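Local coordinates for protein arginine kinase (Cydia pomonella granulosis virus, PDB 6VVG) that probably phosphorylates serine and threonine side chains of proteins, using ATP, as a viral member of the protein kinase family that works as a side-to-side dimer, at residues E60-I74 and K154-I166. Numbering follows the deposited sequence.
With AMP (adenosine monophosphate), chain C.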
ATOM      1  N   GLU A  60      -4.321  -0.738   5.029  1.00 11.33           N
ATOM      2  CA  GLU A  60      -5.755  -0.750   5.301  1.00  9.19           C
ATOM      3  C   GLU A  60      -6.434   0.463   4.681  1.00 12.73           C
ATOM      4  O   GLU A  60      -7.556   0.363   4.170  1.00 13.37           O
ATOM      5  CB  GLU A  60      -6.001  -0.795   6.809  1.00 12.90           C
ATOM      6  CG  GLU A  60      -7.467  -0.895   7.195  1.00 14.06           C
ATOM      7  CD  GLU A  60      -7.671  -1.210   8.666  1.00 16.00           C
ATOM      8  OE1 GLU A  60      -6.673  -1.248   9.419  1.00 15.52           O
ATOM      9  OE2 GLU A  60      -8.837  -1.418   9.068  1.00 14.57           O
ATOM     10  N   PHE A  61      -5.763   1.615   4.702  1.00 11.19           N
ATOM     11  CA  PHE A  61      -6.307   2.807   4.061  1.00 11.38           C
ATOM     12  C   PHE A  61      -6.452   2.598   2.558  1.00 10.32           C
ATOM     13  O   PHE A  61      -7.487   2.925   1.969  1.00 11.78           O
ATOM     14  CB  PHE A  61      -5.406   4.008   4.366  1.00 11.18           C
ATOM     15  CG  PHE A  61      -5.811   5.273   3.661  1.00 12.50           C
ATOM     16  CD1 PHE A  61      -6.986   5.923   3.999  1.00 17.20           C
ATOM     17  CD2 PHE A  61      -5.015   5.810   2.664  1.00 10.00           C
ATOM     18  CE1 PHE A  61      -7.363   7.086   3.353  1.00 12.01           C
ATOM     19  CE2 PHE A  61      -5.386   6.972   2.014  1.00 16.98           C
ATOM     20  CZ  PHE A  61      -6.564   7.609   2.358  1.00 14.21           C
ATOM     21  N   ASP A  62      -5.422   2.034   1.921  1.00 12.09           N
ATOM     22  CA  ASP A  62      -5.451   1.864   0.472  1.00 11.47           C
ATOM     23  C   ASP A  62      -6.621   0.995   0.031  1.00 12.30           C
ATOM     24  O   ASP A  62      -7.276   1.287  -0.977  1.00 12.26           O
ATOM     25  CB  ASP A  62      -4.138   1.252  -0.018  1.00 13.16           C
ATOM     26  CG  ASP A  62      -2.928   2.070   0.377  1.00 17.37           C
ATOM     27  OD1 ASP A  62      -2.711   2.251   1.590  1.00 15.95           O
ATOM     28  OD2 ASP A  62      -2.195   2.528  -0.526  1.00 19.04           O
ATOM     29  N   VAL A  63      -6.881  -0.095   0.754  1.00  9.14           N
ATOM     30  CA  VAL A  63      -7.934  -1.017   0.337  1.00 11.57           C
ATOM     31  C   VAL A  63      -9.275  -0.295   0.288  1.00  9.49           C
ATOM     32  O   VAL A  63     -10.037  -0.432  -0.675  1.00 13.15           O
ATOM     33  CB  VAL A  63      -7.981  -2.243   1.264  1.00 11.02           C
ATOM     34  CG1 VAL A  63      -9.182  -3.112   0.915  1.00 12.00           C
ATOM     35  CG2 VAL A  63      -6.687  -3.037   1.153  1.00 13.48           C
ATOM     36  N   HIS A  64      -9.583   0.484   1.327  1.00 10.94           N
ATOM     37  CA  HIS A  64     -10.815   1.268   1.312  1.00  9.10           C
ATOM     38  C   HIS A  64     -10.873   2.155   0.075  1.00 11.64           C
ATOM     39  O   HIS A  64     -11.866   2.155  -0.662  1.00 12.15           O
ATOM     40  CB  HIS A  64     -10.921   2.131   2.571  1.00 12.44           C
ATOM     41  CG  HIS A  64     -11.175   1.358   3.826  1.00 11.90           C
ATOM     42  ND1 HIS A  64     -12.433   0.941   4.203  1.00 15.47           N
ATOM     43  CD2 HIS A  64     -10.334   0.946   4.803  1.00 11.77           C
ATOM     44  CE1 HIS A  64     -12.353   0.294   5.352  1.00 13.59           C
ATOM     45  NE2 HIS A  64     -11.091   0.282   5.736  1.00 14.56           N
ATOM     46  N   ILE A  65      -9.807   2.922  -0.162  1.00 16.05           N
ATOM     47  CA  ILE A  65      -9.799   3.878  -1.267  1.00  9.33           C
ATOM     48  C   ILE A  65      -9.853   3.148  -2.602  1.00 11.55           C
ATOM     49  O   ILE A  65     -10.688   3.452  -3.463  1.00  9.59           O
ATOM     50  CB  ILE A  65      -8.557   4.783  -1.184  1.00 16.82           C
ATOM     51  CG1 ILE A  65      -8.548   5.580   0.121  1.00 16.28           C
ATOM     52  CG2 ILE A  65      -8.498   5.708  -2.396  1.00 13.33           C
ATOM     53  CD1 ILE A  65      -9.809   6.360   0.385  1.00 24.09           C
ATOM     54  N   LEU A  66      -8.949   2.186  -2.801  1.00 11.25           N
ATOM     55  CA  LEU A  66      -8.883   1.495  -4.084  1.00 12.04           C
ATOM     56  C   LEU A  66     -10.220   0.859  -4.438  1.00 13.47           C
ATOM     57  O   LEU A  66     -10.613   0.839  -5.610  1.00 19.33           O
ATOM     58  CB  LEU A  66      -7.784   0.438  -4.048  1.00 10.73           C
ATOM     59  CG  LEU A  66      -6.343   0.946  -4.083  1.00 12.04           C
ATOM     60  CD1 LEU A  66      -5.365  -0.209  -3.874  1.00 16.19           C
ATOM     61  CD2 LEU A  66      -6.062   1.664  -5.390  1.00 24.26           C
ATOM     62  N   MET A  67     -10.938   0.341  -3.442  1.00 16.72           N
ATOM     63  CA  MET A  67     -12.195  -0.362  -3.666  1.00 12.19           C
ATOM     64  C   MET A  67     -13.410   0.513  -3.386  1.00 13.32           C
ATOM     65  O   MET A  67     -14.508  -0.010  -3.162  1.00 15.68           O
ATOM     66  CB  MET A  67     -12.242  -1.624  -2.804  1.00 12.47           C
ATOM     67  CG  MET A  67     -10.985  -2.480  -2.877  1.00 21.87           C
ATOM     68  SD  MET A  67     -10.442  -2.790  -4.569  1.00 19.74           S
ATOM     69  CE  MET A  67     -11.867  -3.655  -5.226  1.00 18.07           C
ATOM     70  N   ARG A  68     -13.241   1.836  -3.420  1.00 11.78           N
ATOM     71  CA  ARG A  68     -14.335   2.741  -3.080  1.00 13.06           C
ATOM     72  C   ARG A  68     -15.585   2.459  -3.903  1.00 13.21           C
ATOM     73  O   ARG A  68     -16.705   2.520  -3.385  1.00 18.89           O
ATOM     74  CB  ARG A  68     -13.894   4.191  -3.280  1.00 13.53           C
ATOM     75  N   ASN A  69     -15.420   2.144  -5.184  1.00 13.35           N
ATOM     76  CA  ASN A  69     -16.545   1.993  -6.096  1.00 18.21           C
ATOM     77  C   ASN A  69     -16.974   0.543  -6.283  1.00 22.11           C
ATOM     78  O   ASN A  69     -17.781   0.257  -7.174  1.00 19.30           O
ATOM     79  CB  ASN A  69     -16.197   2.614  -7.449  1.00 18.21           C
ATOM     80  CG  ASN A  69     -16.052   4.124  -7.379  1.00 27.52           C
ATOM     81  OD1 ASN A  69     -16.860   4.807  -6.748  1.00 27.03           O
ATOM     82  ND2 ASN A  69     -15.017   4.651  -8.023  1.00 26.55           N
ATOM     83  N   ASN A  70     -16.464  -0.375  -5.465  1.00 21.49           N
ATOM     84  CA  ASN A  70     -16.882  -1.768  -5.518  1.00 16.51           C
ATOM     85  C   ASN A  70     -17.979  -1.986  -4.489  1.00 16.56           C
ATOM     86  O   ASN A  70     -17.755  -1.705  -3.301  1.00 16.74           O
ATOM     87  CB  ASN A  70     -15.707  -2.696  -5.239  1.00 17.07           C
ATOM     88  CG  ASN A  70     -16.056  -4.156  -5.439  1.00 18.46           C
ATOM     89  OD1 ASN A  70     -16.856  -4.719  -4.694  1.00 14.79           O
ATOM     90  ND2 ASN A  70     -15.463  -4.775  -6.451  1.00 21.54           N
ATOM     91  N   PRO A  71     -19.158  -2.478  -4.878  1.00 16.90           N
ATOM     92  CA  PRO A  71     -20.261  -2.584  -3.905  1.00 18.94           C
ATOM     93  C   PRO A  71     -20.020  -3.599  -2.795  1.00 19.05           C
ATOM     94  O   PRO A  71     -20.779  -3.603  -1.818  1.00 18.13           O
ATOM     95  CB  PRO A  71     -21.469  -2.984  -4.764  1.00 20.45           C
ATOM     96  CG  PRO A  71     -20.900  -3.538  -6.037  1.00 28.77           C
ATOM     97  CD  PRO A  71     -19.559  -2.887  -6.241  1.00 22.39           C
ATOM     98  N   ASN A  72     -19.004  -4.452  -2.903  1.00 13.47           N
ATOM     99  CA  ASN A  72     -18.765  -5.494  -1.914  1.00 17.35           C
ATOM    100  C   ASN A  72     -17.650  -5.142  -0.932  1.00 18.67           C
ATOM    101  O   ASN A  72     -17.263  -5.988  -0.119  1.00 13.21           O
ATOM    102  CB  ASN A  72     -18.455  -6.813  -2.621  1.00 14.29           C
ATOM    103  CG  ASN A  72     -19.560  -7.232  -3.572  1.00 16.15           C
ATOM    104  OD1 ASN A  72     -19.380  -7.241  -4.790  1.00 19.37           O
ATOM    105  ND2 ASN A  72     -20.718  -7.570  -3.016  1.00 15.52           N
ATOM    106  N   PHE A  73     -17.134  -3.919  -0.988  1.00 14.50           N
ATOM    107  CA  PHE A  73     -16.206  -3.387  -0.001  1.00 14.20           C
ATOM    108  C   PHE A  73     -16.875  -2.222   0.720  1.00 14.26           C
ATOM    109  O   PHE A  73     -17.981  -1.802   0.369  1.00 18.82           O
ATOM    110  CB  PHE A  73     -14.889  -2.969  -0.664  1.00 13.55           C
ATOM    111  CG  PHE A  73     -14.063  -4.136  -1.137  1.00 14.32           C
ATOM    112  CD1 PHE A  73     -14.250  -4.666  -2.403  1.00 13.21           C
ATOM    113  CD2 PHE A  73     -13.114  -4.715  -0.309  1.00 16.48           C
ATOM    114  CE1 PHE A  73     -13.498  -5.741  -2.842  1.00 11.88           C
ATOM    115  CE2 PHE A  73     -12.357  -5.793  -0.743  1.00 13.11           C
ATOM    116  CZ  PHE A  73     -12.554  -6.307  -2.010  1.00 12.90           C
ATOM    117  N   ILE A  74     -16.207  -1.712   1.751  1.00  9.23           N
ATOM    118  CA  ILE A  74     -16.803  -0.765   2.690  1.00 18.97           C
ATOM    119  C   ILE A  74     -16.188   0.609   2.465  1.00 16.00           C
ATOM    120  O   ILE A  74     -14.960   0.762   2.489  1.00 12.44           O
ATOM    121  CB  ILE A  74     -16.618  -1.237   4.143  1.00 12.55           C
ATOM    122  CG1 ILE A  74     -17.193  -2.653   4.288  1.00 16.60           C
ATOM    123  CG2 ILE A  74     -17.276  -0.276   5.103  1.00 15.36           C
ATOM    124  CD1 ILE A  74     -17.364  -3.139   5.706  1.00 22.33           C
ATOM    125  N   LYS A 154     -28.882  -9.650   1.742  1.00 19.98           N
ATOM    126  CA  LYS A 154     -28.188 -10.700   1.002  1.00 22.04           C
ATOM    127  C   LYS A 154     -27.027 -10.114   0.207  1.00 19.08           C
ATOM    128  O   LYS A 154     -26.727 -10.559  -0.900  1.00 20.51           O
ATOM    129  CB  LYS A 154     -29.151 -11.454   0.082  1.00 26.17           C
ATOM    130  CG  LYS A 154     -30.453 -11.842   0.760  1.00 36.53           C
ATOM    131  CD  LYS A 154     -30.996 -13.155   0.223  1.00 37.66           C
ATOM    132  CE  LYS A 154     -32.184 -13.631   1.051  1.00 50.48           C
ATOM    133  NZ  LYS A 154     -33.106 -12.508   1.396  1.00 46.79           N
ATOM    134  N   ARG A 155     -26.383  -9.095   0.770  1.00 16.34           N
ATOM    135  CA  ARG A 155     -25.236  -8.439   0.161  1.00 15.53           C
ATOM    136  C   ARG A 155     -23.992  -8.806   0.953  1.00 14.37           C
ATOM    137  O   ARG A 155     -23.970  -8.666   2.180  1.00 12.68           O
ATOM    138  CB  ARG A 155     -25.423  -6.921   0.135  1.00 18.49           C
ATOM    139  CG  ARG A 155     -24.625  -6.217  -0.949  1.00 40.04           C
ATOM    140  CD  ARG A 155     -25.149  -4.808  -1.259  1.00 47.75           C
ATOM    141  NE  ARG A 155     -24.066  -3.940  -1.716  1.00 48.45           N
ATOM    142  CZ  ARG A 155     -23.930  -2.665  -1.374  1.00 51.28           C
ATOM    143  NH1 ARG A 155     -24.822  -2.093  -0.574  1.00 46.73           N
ATOM    144  NH2 ARG A 155     -22.903  -1.963  -1.836  1.00 41.87           N
ATOM    145  N   LEU A 156     -22.966  -9.271   0.247  1.00 16.31           N
ATOM    146  CA  LEU A 156     -21.709  -9.652   0.869  1.00 14.27           C
ATOM    147  C   LEU A 156     -20.775  -8.452   0.914  1.00 15.48           C
ATOM    148  O   LEU A 156     -20.529  -7.808  -0.110  1.00 18.48           O
ATOM    149  CB  LEU A 156     -21.055 -10.800   0.097  1.00 16.89           C
ATOM    150  CG  LEU A 156     -19.753 -11.365   0.666  1.00 15.69           C
ATOM    151  CD1 LEU A 156     -20.041 -12.199   1.908  1.00 14.92           C
ATOM    152  CD2 LEU A 156     -19.024 -12.192  -0.381  1.00 14.80           C
ATOM    153  N   PHE A 157     -20.259  -8.154   2.104  1.00  9.74           N
ATOM    154  CA  PHE A 157     -19.258  -7.112   2.290  1.00 16.94           C
ATOM    155  C   PHE A 157     -17.992  -7.734   2.862  1.00 11.64           C
ATOM    156  O   PHE A 157     -18.031  -8.336   3.940  1.00 11.90           O
ATOM    157  CB  PHE A 157     -19.759  -6.005   3.224  1.00 14.11           C
ATOM    158  CG  PHE A 157     -21.058  -5.391   2.801  1.00 13.23           C
ATOM    159  CD1 PHE A 157     -22.258  -5.956   3.186  1.00 16.31           C
ATOM    160  CD2 PHE A 157     -21.081  -4.246   2.020  1.00 21.81           C
ATOM    161  CE1 PHE A 157     -23.460  -5.397   2.800  1.00 19.76           C
ATOM    162  CE2 PHE A 157     -22.283  -3.681   1.628  1.00 19.04           C
ATOM    163  CZ  PHE A 157     -23.472  -4.259   2.018  1.00 15.35           C
ATOM    164  N   VAL A 158     -16.881  -7.584   2.143  1.00  5.84           N
ATOM    165  CA  VAL A 158     -15.559  -7.894   2.679  1.00  7.49           C
ATOM    166  C   VAL A 158     -15.134  -6.753   3.591  1.00  7.39           C
ATOM    167  O   VAL A 158     -15.264  -5.578   3.228  1.00 14.22           O
ATOM    168  CB  VAL A 158     -14.546  -8.098   1.542  1.00 10.54           C
ATOM    169  CG1 VAL A 158     -13.226  -8.623   2.086  1.00  9.91           C
ATOM    170  CG2 VAL A 158     -15.116  -9.036   0.484  1.00 14.44           C
ATOM    171  N   CYS A 159     -14.617  -7.086   4.773  1.00 12.51           N
ATOM    172  CA  CYS A 159     -14.248  -6.066   5.745  1.00  9.64           C
ATOM    173  C   CYS A 159     -12.934  -6.422   6.430  1.00 13.64           C
ATOM    174  O   CYS A 159     -12.363  -7.497   6.226  1.00 13.89           O
ATOM    175  CB  CYS A 159     -15.356  -5.867   6.791  1.00 14.09           C
ATOM    176  SG  CYS A 159     -15.398  -7.113   8.111  1.00 23.84           S
ATOM    177  N   ASP A 160     -12.462  -5.480   7.251  1.00 12.52           N
ATOM    178  CA  ASP A 160     -11.226  -5.599   8.030  1.00 11.38           C
ATOM    179  C   ASP A 160     -10.004  -5.819   7.129  1.00 12.16           C
ATOM    180  O   ASP A 160      -9.454  -6.916   7.020  1.00 12.71           O
ATOM    181  CB  ASP A 160     -11.307  -6.704   9.088  1.00 17.79           C
ATOM    182  CG  ASP A 160     -10.226  -6.552  10.156  1.00 25.42           C
ATOM    183  OD1 ASP A 160      -9.284  -5.759   9.930  1.00 20.79           O
ATOM    184  OD2 ASP A 160     -10.310  -7.207  11.214  1.00 28.45           O
ATOM    185  N   TYR A 161      -9.621  -4.747   6.446  1.00 12.52           N
ATOM    186  CA  TYR A 161      -8.412  -4.734   5.630  1.00 10.77           C
ATOM    187  C   TYR A 161      -7.141  -4.476   6.446  1.00 13.46           C
ATOM    188  O   TYR A 161      -6.111  -4.102   5.871  1.00  9.95           O
ATOM    189  CB  TYR A 161      -8.571  -3.691   4.522  1.00 10.67           C
ATOM    190  CG  TYR A 161      -9.999  -3.604   4.003  1.00  8.20           C
ATOM    191  CD1 TYR A 161     -10.739  -4.754   3.750  1.00 10.76           C
ATOM    192  CD2 TYR A 161     -10.611  -2.375   3.781  1.00  8.28           C
ATOM    193  CE1 TYR A 161     -12.041  -4.684   3.290  1.00 15.09           C
ATOM    194  CE2 TYR A 161     -11.907  -2.296   3.314  1.00 10.86           C
ATOM    195  CZ  TYR A 161     -12.619  -3.455   3.072  1.00 14.39           C
ATOM    196  OH  TYR A 161     -13.912  -3.386   2.614  1.00 12.04           O
ATOM    197  N   GLY A 162      -7.177  -4.718   7.758  1.00 13.89           N
ATOM    198  CA  GLY A 162      -6.050  -4.397   8.618  1.00 13.32           C
ATOM    199  C   GLY A 162      -4.854  -5.318   8.474  1.00 14.95           C
ATOM    200  O   GLY A 162      -3.758  -4.962   8.920  1.00 10.79           O
ATOM    201  N   LEU A 163      -5.034  -6.493   7.873  1.00  9.15           N
ATOM    202  CA  LEU A 163      -3.930  -7.413   7.628  1.00 10.01           C
ATOM    203  C   LEU A 163      -3.567  -7.497   6.151  1.00 13.11           C
ATOM    204  O   LEU A 163      -2.822  -8.402   5.755  1.00 13.43           O
ATOM    205  CB  LEU A 163      -4.271  -8.805   8.162  1.00 17.02           C
ATOM    206  CG  LEU A 163      -4.329  -8.949   9.683  1.00 15.00           C
ATOM    207  CD1 LEU A 163      -4.522 -10.409  10.076  1.00 22.30           C
ATOM    208  CD2 LEU A 163      -3.081  -8.390  10.347  1.00 15.29           C
ATOM    209  N   SER A 164      -4.068  -6.573   5.331  1.00 11.28           N
ATOM    210  CA  SER A 164      -3.801  -6.590   3.899  0.55 38.55           C
ATOM    211  C   SER A 164      -2.315  -6.386   3.621  1.00 13.84           C
ATOM    212  O   SER A 164      -1.609  -5.694   4.364  1.00 11.37           O
ATOM    213  CB  SER A 164      -4.614  -5.501   3.197  0.55 16.38           C
ATOM    214  OG  SER A 164      -6.002  -5.790   3.232  0.55 10.72           O
ATOM    215  N   ARG A 165      -1.844  -6.984   2.528  1.00  7.05           N
ATOM    216  CA  ARG A 165      -0.428  -6.955   2.202  1.00 10.22           C
ATOM    217  C   ARG A 165      -0.208  -6.771   0.706  1.00 11.79           C
ATOM    218  O   ARG A 165      -1.071  -7.077  -0.123  1.00  7.90           O
ATOM    219  CB  ARG A 165       0.283  -8.249   2.638  1.00 10.52           C
ATOM    220  CG  ARG A 165       0.091  -8.641   4.085  1.00 10.01           C
ATOM    221  CD  ARG A 165       0.876  -7.727   5.011  1.00 10.71           C
ATOM    222  NE  ARG A 165       0.558  -8.017   6.404  1.00 14.83           N
ATOM    223  CZ  ARG A 165       0.590  -7.125   7.388  1.00 13.82           C
ATOM    224  NH1 ARG A 165       0.951  -5.872   7.141  1.00 18.53           N
ATOM    225  NH2 ARG A 165       0.272  -7.493   8.623  1.00 15.05           N
ATOM    226  N   ILE A 166       0.990  -6.291   0.373  1.00 11.48           N
ATOM    227  CA  ILE A 166       1.403  -6.125  -1.016  1.00  9.52           C
ATOM    228  C   ILE A 166       1.926  -7.455  -1.544  1.00 12.08           C
ATOM    229  O   ILE A 166       2.724  -8.130  -0.884  1.00  9.29           O
ATOM    230  CB  ILE A 166       2.475  -5.029  -1.143  1.00 10.97           C
ATOM    231  CG1 ILE A 166       1.895  -3.654  -0.811  1.00 13.45           C
ATOM    232  CG2 ILE A 166       3.063  -5.028  -2.544  1.00 10.93           C
ATOM    233  CD1 ILE A 166       2.924  -2.528  -0.818  1.00 16.80           C
TER
HETATM  234  P   AMP C 301     -13.727  -5.588  12.235  1.00121.40           P
HETATM  235  O1P AMP C 301     -13.047  -6.868  12.668  1.00 74.94           O
HETATM  236  O2P AMP C 301     -14.607  -5.909  11.051  1.00 73.79           O
HETATM  237  O3P AMP C 301     -12.662  -4.533  12.055  1.00 59.45           O
HETATM  238  O5' AMP C 301     -14.685  -5.073  13.397  1.00 73.39           O
HETATM  239  C5' AMP C 301     -15.157  -5.957  14.402  1.00 54.83           C
HETATM  240  C4' AMP C 301     -16.603  -6.335  14.185  1.00 48.32           C
HETATM  241  O4' AMP C 301     -17.421  -5.137  14.075  1.00 53.55           O
HETATM  242  C3' AMP C 301     -16.917  -7.102  12.909  1.00 61.86           C
HETATM  243  O3' AMP C 301     -16.596  -8.480  12.997  1.00 66.65           O
HETATM  244  C2' AMP C 301     -18.403  -6.828  12.737  1.00 52.76           C
HETATM  245  O2' AMP C 301     -19.168  -7.598  13.652  1.00 56.30           O
HETATM  246  C1' AMP C 301     -18.471  -5.359  13.153  1.00 52.98           C
HETATM  247  N9  AMP C 301     -18.263  -4.471  11.995  1.00 51.79           N
HETATM  248  C8  AMP C 301     -17.060  -4.136  11.521  1.00 43.61           C
HETATM  249  N7  AMP C 301     -17.238  -3.339  10.467  1.00 40.33           N
HETATM  250  C5  AMP C 301     -18.558  -3.183  10.288  1.00 38.71           C
HETATM  251  C6  AMP C 301     -19.272  -2.469   9.355  1.00 43.85           C
HETATM  252  N6  AMP C 301     -18.870  -1.634   8.241  1.00 28.12           N
HETATM  253  N1  AMP C 301     -20.596  -2.474   9.384  1.00 24.94           N
HETATM  254  C2  AMP C 301     -21.242  -3.185  10.339  1.00 24.63           C
HETATM  255  N3  AMP C 301     -20.543  -3.890  11.259  1.00 36.45           N
HETATM  256  C4  AMP C 301     -19.196  -3.886  11.227  1.00 40.36           C
HETATM  257  O   HOH W   1     -10.626  -1.973   7.308  1.00 12.79           O
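Tyr161, the aromatic residue of the kinase DYG motif (Asp160-Tyr161-Gly162, the DFG position), pushes its ring between Val63, His64 and Phe73. Val63 CG1 sits over one ring face, 3.4 Å from the centroid and 21° off the normal, a CH-pi contact; chi1 of 174° swings this methyl anti to the backbone N. The CD2-CE2 edge of Tyr161 points at the face of His64 in an edge-to-face pair, planes at 59°, whereas Phe73 meets the tyrosine ring obliquely. Two bonds to backbone groups fix the hydroxyl: Tyr161 OH donates to Val158 O (2.6 Å) and accepts from Ile74 N (3.0 Å). His64 is held from both ends, ND1 donating to Ile74 O in its ring plane and NE2 meeting a water 2.8 Å away that also bonds Glu60 OE2 and Tyr161 N. Glu60 extends alongside Gly162, and its OE2 makes a salt bridge to Lys49 NZ, consistent with the helix-in, DFG-in arrangement of active kinases. Further along, Asn72 grips the chain at Leu156 and Val158 with two bonds: its backbone O accepts from Val158 N (2.8 Å), and its side-chain ND2 donates nearly straight to Leu156 O (2.9 Å), which lies close to the amide plane. Ile74 CD1 lies against Cys159 CB (3.6 Å) and AMP N6, lining the nucleotide pocket. The contact thus joins helix 59-66, the αC helix, and the loop after it to strand 157-158 and the DYG turn, with strand 87-92 beside His64 and Ile74, helix 115-133 against Asn72 and Phe73, and strand 147-148 paired with Phe157.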